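Local coordinates for protein alpha-fucosidase (Bifidobacterium bifidum, PDB 2EAB) that probably hydrolyses alpha-1,2-L-fucosidic linkages, releasing fucose, an activity carried by this chain as the catalytic part of a longer, probably membrane-bound protein, at residues R838-V849 and L881-Y892; V515-G523 and G816-T824. All blocks are in the same frame, centred on the assembly; numbering follows the deposited sequence.

Contact 1 of 2, residues R838-V849 and L881-Y892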
loop_
_atom_site.group_PDB
_atom_site.type_symbol
_atom_site.label_atom_id
_atom_site.label_comp_id
_atom_site.label_asym_id
_atom_site.label_seq_id
_atom_site.Cartn_x
_atom_site.Cartn_y
_atom_site.Cartn_z
ATOM N N ARG A 838 5.331 24.571 11.976
ATOM C CA ARG A 838 4.612 25.340 10.972
ATOM C C ARG A 838 3.373 24.551 10.583
ATOM O O ARG A 838 3.472 23.435 10.061
ATOM C CB ARG A 838 5.504 25.622 9.761
ATOM C CG ARG A 838 6.708 26.501 10.100
ATOM C CD ARG A 838 7.541 26.863 8.874
ATOM N NE ARG A 838 6.759 27.552 7.846
ATOM C CZ ARG A 838 6.512 28.860 7.817
ATOM N NH1 ARG A 838 6.981 29.663 8.767
ATOM N NH2 ARG A 838 5.788 29.368 6.828
ATOM N N LEU A 839 2.208 25.125 10.870
ATOM C CA LEU A 839 0.937 24.452 10.665
ATOM C C LEU A 839 0.133 25.219 9.627
ATOM O O LEU A 839 -0.352 26.322 9.904
ATOM C CB LEU A 839 0.168 24.365 11.989
ATOM C CG LEU A 839 -1.125 23.549 11.969
ATOM C CD1 LEU A 839 -0.819 22.056 12.052
ATOM C CD2 LEU A 839 -2.046 23.978 13.106
ATOM N N THR A 840 0.013 24.653 8.431
ATOM C CA THR A 840 -0.774 25.280 7.384
ATOM C C THR A 840 -2.172 24.690 7.418
ATOM O O THR A 840 -2.355 23.488 7.194
ATOM C CB THR A 840 -0.160 25.048 5.994
ATOM O OG1 THR A 840 1.210 25.468 5.997
ATOM C CG2 THR A 840 -0.934 25.824 4.936
ATOM N N SER A 841 -3.165 25.521 7.715
ATOM C CA SER A 841 -4.541 25.053 7.712
ATOM C C SER A 841 -5.080 25.105 6.292
ATOM O O SER A 841 -5.223 26.182 5.717
ATOM C CB SER A 841 -5.407 25.919 8.614
ATOM O OG SER A 841 -6.732 25.427 8.610
ATOM N N ASN A 842 -5.367 23.941 5.717
ATOM C CA ASN A 842 -5.841 23.890 4.333
ATOM C C ASN A 842 -7.360 23.997 4.203
ATOM O O ASN A 842 -7.877 24.332 3.127
ATOM C CB ASN A 842 -5.317 22.640 3.625
ATOM C CG ASN A 842 -3.805 22.544 3.665
ATOM O OD1 ASN A 842 -3.238 21.503 4.019
ATOM N ND2 ASN A 842 -3.141 23.632 3.315
ATOM N N LYS A 843 -8.071 23.734 5.299
ATOM C CA LYS A 843 -9.532 23.745 5.284
ATOM C C LYS A 843 -10.175 24.641 6.346
ATOM O O LYS A 843 -11.396 24.728 6.411
ATOM C CB LYS A 843 -10.088 22.318 5.383
ATOM C CG LYS A 843 -9.778 21.426 4.176
ATOM C CD LYS A 843 -10.494 21.860 2.898
ATOM C CE LYS A 843 -11.921 21.343 2.862
ATOM N NZ LYS A 843 -12.519 21.479 1.505
ATOM N N GLY A 844 -9.364 25.295 7.177
ATOM C CA GLY A 844 -9.883 26.204 8.205
ATOM C C GLY A 844 -10.498 25.529 9.420
ATOM O O GLY A 844 -11.271 26.150 10.156
ATOM N N LYS A 845 -10.161 24.263 9.653
ATOM C CA LYS A 845 -10.684 23.559 10.817
ATOM C C LYS A 845 -9.987 24.037 12.090
ATOM O O LYS A 845 -8.860 24.525 12.045
ATOM C CB LYS A 845 -10.542 22.040 10.648
ATOM C CG LYS A 845 -11.201 21.465 9.374
ATOM C CD LYS A 845 -12.718 21.704 9.313
ATOM C CE LYS A 845 -13.287 21.483 7.903
ATOM N NZ LYS A 845 -13.218 20.070 7.419
ATOM N N GLN A 846 -10.667 23.900 13.223
ATOM C CA GLN A 846 -10.064 24.228 14.504
ATOM C C GLN A 846 -8.756 23.466 14.676
ATOM O O GLN A 846 -8.701 22.264 14.412
ATOM C CB GLN A 846 -11.005 23.858 15.640
ATOM C CG GLN A 846 -10.448 24.197 17.002
ATOM C CD GLN A 846 -11.336 23.734 18.126
ATOM O OE1 GLN A 846 -11.643 22.545 18.253
ATOM N NE2 GLN A 846 -11.751 24.669 18.957
ATOM N N ALA A 847 -7.713 24.176 15.098
ATOM C CA ALA A 847 -6.444 23.541 15.435
ATOM C C ALA A 847 -6.411 23.123 16.898
ATOM O O ALA A 847 -6.857 23.862 17.776
ATOM C CB ALA A 847 -5.278 24.450 15.115
ATOM N N ALA A 848 -5.893 21.924 17.141
ATOM C CA ALA A 848 -5.673 21.410 18.485
ATOM C C ALA A 848 -4.351 20.666 18.406
ATOM O O ALA A 848 -4.254 19.634 17.730
ATOM C CB ALA A 848 -6.811 20.495 18.913
ATOM N N VAL A 849 -3.327 21.224 19.048
ATOM C CA VAL A 849 -1.953 20.789 18.827
ATOM C C VAL A 849 -1.285 20.327 20.119
ATOM O O VAL A 849 -1.164 21.102 21.078
ATOM C CB VAL A 849 -1.112 21.917 18.174
ATOM C CG1 VAL A 849 0.289 21.425 17.862
ATOM C CG2 VAL A 849 -1.788 22.434 16.907
ATOM N N LEU A 881 -2.814 20.682 25.104
ATOM C CA LEU A 881 -2.955 21.117 23.718
ATOM C C LEU A 881 -3.059 22.631 23.645
ATOM O O LEU A 881 -3.590 23.279 24.557
ATOM C CB LEU A 881 -4.218 20.543 23.073
ATOM C CG LEU A 881 -4.562 19.062 23.155
ATOM C CD1 LEU A 881 -5.842 18.832 22.381
ATOM C CD2 LEU A 881 -3.455 18.192 22.600
ATOM N N LEU A 882 -2.558 23.181 22.543
ATOM C CA LEU A 882 -2.882 24.535 22.114
ATOM C C LEU A 882 -4.070 24.454 21.173
ATOM O O LEU A 882 -4.036 23.710 20.187
ATOM C CB LEU A 882 -1.697 25.154 21.381
ATOM C CG LEU A 882 -0.519 25.589 22.247
ATOM C CD1 LEU A 882 0.748 25.691 21.416
ATOM C CD2 LEU A 882 -0.818 26.917 22.941
ATOM N N VAL A 883 -5.119 25.207 21.479
ATOM C CA VAL A 883 -6.348 25.178 20.699
ATOM C C VAL A 883 -6.620 26.563 20.138
ATOM O O VAL A 883 -6.703 27.539 20.891
ATOM C CB VAL A 883 -7.552 24.703 21.554
ATOM C CG1 VAL A 883 -8.838 24.702 20.733
ATOM C CG2 VAL A 883 -7.289 23.315 22.128
ATOM N N PHE A 884 -6.769 26.653 18.821
ATOM C CA PHE A 884 -6.990 27.941 18.171
ATOM C C PHE A 884 -7.771 27.814 16.879
ATOM O O PHE A 884 -7.740 26.772 16.219
ATOM C CB PHE A 884 -5.670 28.708 17.959
ATOM C CG PHE A 884 -4.594 27.933 17.230
ATOM C CD1 PHE A 884 -4.352 28.160 15.877
ATOM C CD2 PHE A 884 -3.792 27.013 17.904
ATOM C CE1 PHE A 884 -3.338 27.468 15.204
ATOM C CE2 PHE A 884 -2.787 26.312 17.238
ATOM C CZ PHE A 884 -2.556 26.543 15.890
ATOM N N ASP A 885 -8.496 28.874 16.541
ATOM C CA ASP A 885 -9.169 28.970 15.255
ATOM C C ASP A 885 -8.148 29.088 14.146
ATOM O O ASP A 885 -7.071 29.644 14.338
ATOM C CB ASP A 885 -10.069 30.207 15.207
ATOM C CG ASP A 885 -11.242 30.125 16.165
ATOM O OD1 ASP A 885 -11.616 29.014 16.597
ATOM O OD2 ASP A 885 -11.797 31.195 16.486
ATOM N N THR A 886 -8.498 28.569 12.975
ATOM C CA THR A 886 -7.678 28.786 11.793
ATOM C C THR A 886 -8.530 29.222 10.612
ATOM O O THR A 886 -9.760 29.110 10.627
ATOM C CB THR A 886 -6.879 27.527 11.367
ATOM O OG1 THR A 886 -7.763 26.570 10.778
ATOM C CG2 THR A 886 -6.118 26.907 12.530
ATOM N N THR A 887 -7.845 29.719 9.590
ATOM C CA THR A 887 -8.466 30.077 8.329
ATOM C C THR A 887 -7.723 29.369 7.212
ATOM O O THR A 887 -6.489 29.353 7.193
ATOM C CB THR A 887 -8.417 31.589 8.093
ATOM O OG1 THR A 887 -7.058 32.035 8.091
ATOM C CG2 THR A 887 -9.168 32.297 9.185
ATOM N N ALA A 888 -8.481 28.778 6.293
ATOM C CA ALA A 888 -7.907 28.058 5.159
ATOM C C ALA A 888 -6.935 28.944 4.390
ATOM O O ALA A 888 -7.269 30.087 4.042
ATOM C CB ALA A 888 -9.010 27.557 4.242
ATOM N N GLY A 889 -5.735 28.422 4.144
ATOM C CA GLY A 889 -4.695 29.143 3.412
ATOM C C GLY A 889 -3.632 29.770 4.293
ATOM O O GLY A 889 -2.592 30.209 3.797
ATOM N N THR A 890 -3.880 29.800 5.601
ATOM C CA THR A 890 -2.973 30.456 6.544
ATOM C C THR A 890 -2.032 29.459 7.223
ATOM O O THR A 890 -2.441 28.355 7.592
ATOM C CB THR A 890 -3.762 31.277 7.593
ATOM O OG1 THR A 890 -4.615 32.213 6.919
ATOM C CG2 THR A 890 -2.827 32.050 8.517
ATOM N N THR A 891 -0.768 29.854 7.355
ATOM C CA THR A 891 0.227 29.091 8.096
ATOM C C THR A 891 0.490 29.739 9.454
ATOM O O THR A 891 0.737 30.949 9.557
ATOM C CB THR A 891 1.542 28.931 7.293
ATOM O OG1 THR A 891 1.282 28.178 6.105
ATOM C CG2 THR A 891 2.602 28.202 8.107
ATOM N N TYR A 892 0.431 28.909 10.489
ATOM C CA TYR A 892 0.635 29.330 11.870
ATOM C C TYR A 892 1.973 28.812 12.349
ATOM O O TYR A 892 2.328 27.657 12.097
ATOM C CB TYR A 892 -0.513 28.817 12.747
ATOM C CG TYR A 892 -1.834 29.316 12.231
ATOM C CD1 TYR A 892 -2.376 30.510 12.703
ATOM C CD2 TYR A 892 -2.509 28.637 11.218
ATOM C CE1 TYR A 892 -3.571 30.997 12.203
ATOM C CE2 TYR A 892 -3.700 29.118 10.709
ATOM C CZ TYR A 892 -4.229 30.295 11.207
ATOM O OH TYR A 892 -5.407 30.772 10.696
HETATM O O HOH W 1 -11.009 27.416 18.763
#
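Thr886 OG1 donates to Lys845 O (2.6 Å), and Ser841 OG lies 2.7 Å from that same hydroxyl. With OG1 between the backbone N and the carbonyl carbon (chi1 74°), the threonine turns its oxygen into the loop and its CG2 onto Ala847, an example of a side chain doing a strand's bonding where the strands stop. On one flank Leu839 and Tyr892 exchange two backbone bonds, and Thr840 OG1 and Thr891 OG1 share a 2.7 Å hydrogen bond. Within the type II turn from Thr887 to Thr890, Gly889 N donates to Ser841 O (2.8 Å), while Thr887 N is satisfied by Tyr892 OH (2.9 Å). The other flank is again antiparallel, Ala847 pairing with Phe884 and Val849 with Leu882. Here Ala847 CB stands 3.6 Å from the Phe884 ring centroid, a CH-pi contact over the face, and Leu839 CD2 comes obliquely to Phe884 CZ, linking the two flanks. At the surface a water joins Gln846 NE2 to Asp885 OD1. The paired segments cross together from one sheet of the C-terminal domain to another: strand 833-841 lies between 823-830 and 890-896, strand 847-851 between 799-801 and 880-884, and strand 859-863 packs Val861 on Phe884 and Tyr892.

Contact 2 of 2, residues V515-G523 and G816-T824. With EDO (1,2-ethanediol), chain I; EDO (1,2-ethanediol), chain G.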
loop_
_atom_site.group_PDB
_atom_site.type_symbol
_atom_site.label_atom_id
_atom_site.label_comp_id
_atom_site.label_asym_id
_atom_site.label_seq_id
_atom_site.Cartn_x
_atom_site.Cartn_y
_atom_site.Cartn_z
ATOM N N VAL A 515 -9.813 3.891 2.799
ATOM C CA VAL A 515 -10.714 4.687 1.973
ATOM C C VAL A 515 -11.226 5.903 2.751
ATOM O O VAL A 515 -11.165 7.028 2.249
ATOM C CB VAL A 515 -11.878 3.830 1.407
ATOM C CG1 VAL A 515 -12.892 4.700 0.690
ATOM C CG2 VAL A 515 -11.341 2.770 0.459
ATOM N N TYR A 516 -11.712 5.683 3.973
ATOM C CA TYR A 516 -12.224 6.787 4.780
ATOM C C TYR A 516 -11.145 7.833 5.075
ATOM O O TYR A 516 -11.441 9.029 5.169
ATOM C CB TYR A 516 -12.888 6.294 6.077
ATOM C CG TYR A 516 -13.490 7.444 6.848
ATOM C CD1 TYR A 516 -14.640 8.075 6.389
ATOM C CD2 TYR A 516 -12.882 7.942 8.001
ATOM C CE1 TYR A 516 -15.186 9.164 7.061
ATOM C CE2 TYR A 516 -13.430 9.036 8.685
ATOM C CZ TYR A 516 -14.578 9.638 8.200
ATOM O OH TYR A 516 -15.135 10.723 8.850
ATOM N N GLU A 517 -9.898 7.390 5.217
ATOM C CA GLU A 517 -8.799 8.325 5.446
ATOM C C GLU A 517 -8.656 9.363 4.334
ATOM O O GLU A 517 -8.194 10.474 4.586
ATOM C CB GLU A 517 -7.482 7.588 5.668
ATOM C CG GLU A 517 -7.461 6.798 6.958
ATOM C CD GLU A 517 -6.108 6.758 7.619
ATOM O OE1 GLU A 517 -5.080 6.809 6.908
ATOM O OE2 GLU A 517 -6.070 6.679 8.864
ATOM N N ALA A 518 -9.060 9.021 3.113
ATOM C CA ALA A 518 -9.037 10.003 2.033
ATOM C C ALA A 518 -9.882 11.220 2.387
ATOM O O ALA A 518 -9.520 12.349 2.039
ATOM C CB ALA A 518 -9.499 9.384 0.730
ATOM N N TYR A 519 -11.001 10.989 3.074
ATOM C CA TYR A 519 -11.804 12.086 3.596
ATOM C C TYR A 519 -11.190 12.731 4.843
ATOM O O TYR A 519 -11.127 13.962 4.939
ATOM C CB TYR A 519 -13.254 11.667 3.871
ATOM C CG TYR A 519 -14.055 12.822 4.413
ATOM C CD1 TYR A 519 -14.309 13.930 3.607
ATOM C CD2 TYR A 519 -14.510 12.847 5.730
ATOM C CE1 TYR A 519 -15.014 15.022 4.076
ATOM C CE2 TYR A 519 -15.231 13.959 6.216
ATOM C CZ TYR A 519 -15.471 15.027 5.368
ATOM O OH TYR A 519 -16.173 16.126 5.805
ATOM N N GLU A 520 -10.735 11.919 5.797
ATOM C CA GLU A 520 -10.144 12.461 7.030
ATOM C C GLU A 520 -9.083 13.505 6.737
ATOM O O GLU A 520 -9.036 14.555 7.379
ATOM C CB GLU A 520 -9.428 11.382 7.818
ATOM C CG GLU A 520 -10.269 10.432 8.586
ATOM C CD GLU A 520 -9.401 9.459 9.363
ATOM O OE1 GLU A 520 -8.280 9.162 8.890
ATOM O OE2 GLU A 520 -9.825 8.983 10.432
ATOM N N TYR A 521 -8.194 13.191 5.800
ATOM C CA TYR A 521 -7.045 14.035 5.529
ATOM C C TYR A 521 -7.333 15.188 4.555
ATOM O O TYR A 521 -6.505 16.094 4.417
ATOM C CB TYR A 521 -5.893 13.191 4.993
ATOM C CG TYR A 521 -5.101 12.395 6.009
ATOM C CD1 TYR A 521 -3.956 12.930 6.594
ATOM C CD2 TYR A 521 -5.459 11.087 6.339
ATOM C CE1 TYR A 521 -3.193 12.195 7.490
ATOM C CE2 TYR A 521 -4.692 10.340 7.234
ATOM C CZ TYR A 521 -3.561 10.906 7.800
ATOM O OH TYR A 521 -2.790 10.186 8.679
ATOM N N SER A 522 -8.488 15.167 3.885
ATOM C CA SER A 522 -8.805 16.196 2.887
ATOM C C SER A 522 -9.961 17.121 3.249
ATOM O O SER A 522 -9.931 18.312 2.917
ATOM C CB SER A 522 -9.119 15.550 1.538
ATOM O OG SER A 522 -10.353 14.852 1.599
ATOM N N GLY A 523 -10.994 16.572 3.884
ATOM C CA GLY A 523 -12.247 17.305 4.077
ATOM C C GLY A 523 -12.993 17.578 2.777
ATOM O O GLY A 523 -13.831 18.485 2.700
ATOM N N GLY A 816 6.041 19.356 5.139
ATOM C CA GLY A 816 5.109 18.850 4.146
ATOM C C GLY A 816 4.307 17.620 4.520
ATOM O O GLY A 816 3.602 17.081 3.669
ATOM N N LEU A 817 4.408 17.157 5.763
ATOM C CA LEU A 817 3.537 16.067 6.212
ATOM C C LEU A 817 2.108 16.576 6.327
ATOM O O LEU A 817 1.887 17.789 6.385
ATOM C CB LEU A 817 4.010 15.493 7.547
ATOM C CG LEU A 817 5.441 14.953 7.578
ATOM C CD1 LEU A 817 5.727 14.312 8.924
ATOM C CD2 LEU A 817 5.708 13.954 6.446
ATOM N N VAL A 818 1.137 15.667 6.350
ATOM C CA VAL A 818 -0.259 16.066 6.442
ATOM C C VAL A 818 -0.899 15.400 7.648
ATOM O O VAL A 818 -0.696 14.198 7.895
ATOM C CB VAL A 818 -1.050 15.745 5.142
ATOM C CG1 VAL A 818 -2.442 16.356 5.198
ATOM C CG2 VAL A 818 -0.315 16.270 3.922
ATOM N N ALA A 819 -1.650 16.205 8.399
ATOM C CA ALA A 819 -2.439 15.745 9.532
ATOM C C ALA A 819 -3.916 15.715 9.182
ATOM O O ALA A 819 -4.398 16.495 8.351
ATOM C CB ALA A 819 -2.208 16.651 10.731
ATOM N N ARG A 820 -4.629 14.806 9.831
ATOM C CA ARG A 820 -6.075 14.733 9.703
ATOM C C ARG A 820 -6.715 16.093 10.006
ATOM O O ARG A 820 -6.226 16.860 10.844
ATOM C CB ARG A 820 -6.625 13.624 10.594
ATOM C CG ARG A 820 -6.246 12.244 10.071
ATOM C CD ARG A 820 -6.700 11.146 11.009
ATOM N NE ARG A 820 -6.201 9.820 10.643
ATOM C CZ ARG A 820 -5.005 9.354 10.991
ATOM N NH1 ARG A 820 -4.170 10.118 11.690
ATOM N NH2 ARG A 820 -4.643 8.126 10.639
ATOM N N GLY A 821 -7.792 16.400 9.290
ATOM C CA GLY A 821 -8.373 17.745 9.301
ATOM C C GLY A 821 -7.818 18.618 8.190
ATOM O O GLY A 821 -8.305 19.733 7.957
ATOM N N ASN A 822 -6.806 18.095 7.497
ATOM C CA ASN A 822 -6.143 18.752 6.371
ATOM C C ASN A 822 -5.302 19.945 6.809
ATOM O O ASN A 822 -5.597 21.109 6.488
ATOM C CB ASN A 822 -7.119 19.118 5.244
ATOM C CG ASN A 822 -6.422 19.269 3.910
ATOM O OD1 ASN A 822 -5.191 19.315 3.841
ATOM N ND2 ASN A 822 -7.198 19.338 2.841
ATOM N N PHE A 823 -4.252 19.619 7.557
ATOM C CA PHE A 823 -3.225 20.577 7.931
ATOM C C PHE A 823 -1.897 20.075 7.392
ATOM O O PHE A 823 -1.570 18.894 7.550
ATOM C CB PHE A 823 -3.093 20.688 9.452
ATOM C CG PHE A 823 -4.338 21.142 10.151
ATOM C CD1 PHE A 823 -4.530 22.487 10.451
ATOM C CD2 PHE A 823 -5.304 20.224 10.546
ATOM C CE1 PHE A 823 -5.681 22.915 11.114
ATOM C CE2 PHE A 823 -6.459 20.639 11.207
ATOM C CZ PHE A 823 -6.644 21.990 11.495
ATOM N N THR A 824 -1.122 20.956 6.771
ATOM C CA THR A 824 0.241 20.602 6.381
ATOM C C THR A 824 1.164 20.975 7.532
ATOM O O THR A 824 1.023 22.053 8.124
ATOM C CB THR A 824 0.649 21.294 5.070
ATOM O OG1 THR A 824 -0.350 21.024 4.083
ATOM C CG2 THR A 824 1.999 20.771 4.569
HETATM C C1 EDO I . -12.752 15.726 8.656
HETATM O O1 EDO I . -12.285 14.360 8.889
HETATM C C2 EDO I . -12.305 15.829 7.160
HETATM O O2 EDO I . -10.985 16.884 7.338
HETATM C C1 EDO G . -2.159 5.524 10.244
HETATM O O1 EDO G . -2.014 6.754 11.115
HETATM C C2 EDO G . -1.858 5.999 8.769
HETATM O O2 EDO G . -2.805 7.050 8.455
#
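Tyr521 and Arg820, the two residues most covered in this contact, lie across each other where a helix nears its C-terminal end against the turn between strands 812-819 and 823-830. Arg820 CG sits over the centre of the tyrosine ring, 3.8 Å from the centroid, in a CH-pi contact. Farther along, Tyr521 OH stands above the guanidinium face near its rim, with ring and guanidinium planes 43° apart, and the angles are too poor for a hydrogen bond. The ring edge is turned to Val818 O, 3.2 Å from Tyr521 CE1, while Tyr521 CD1 touches Val818 CG1. Because the Arg820 chain is extended from CG to NE (chi3 -172°), its flat end reaches two glutamates one helical turn apart: NE bonds Glu520 OE1 at 2.8 Å and NH2 bonds Glu517 OE2 at 2.7 Å. Both acceptors lie near the guanidinium plane but are met from above their own carboxylates. Replacing Arg820 by an alanine takes away the guanidinium, which is likely to leave Glu517 and Glu520 without their shared cation and to uncover one face of the Tyr521 ring. The helix belongs to the family 95 catalytic domain, an (alpha/alpha)6 barrel in this family, and the strands to the C-terminal beta domain; a G1 bulge, with Asn822 and Phe823 both facing Ala819, shapes the turn that meets the helix. Gly821 N bonds Glu520 O (2.9 Å, 170°), and Asn822 ND2 reaches Ser522 O from the side of the carbonyl. The looser margin is filled by small molecules probably from the crystallisation liquor. One ethanediol is held by Glu517 OE1, Tyr521 OH and Arg820 NH2; a second donates to Glu520 O and lies over the Tyr519 ring. Tris molecules bond Glu517 and Glu520, and Glu520 and Asp690 have been seen to bind calcium in this protein, though none is bound to them here.

The two contacts share one sheet but sit at different depths: the centre of contact 2 is about 17 Å from that of the chain, contact 1 about 29 Å. None of the touching residues of contact 2 is exposed, whereas several of contact 1 are. Contact 1 stays within the C-terminal domain and relies on backbone pairing and hydroxyls; contact 2 joins that domain to the helical barrel through salt bridges and an aromatic ring. Strands 823-830 and 833-841, neighbours in the sheet, bring them together, with Thr840 N 2.8 Å from Thr824 O, a probable hydrogen bond. Lys843 CG also packs on Ser522 O, so the loop of contact 1 touches segment 515-523 directly.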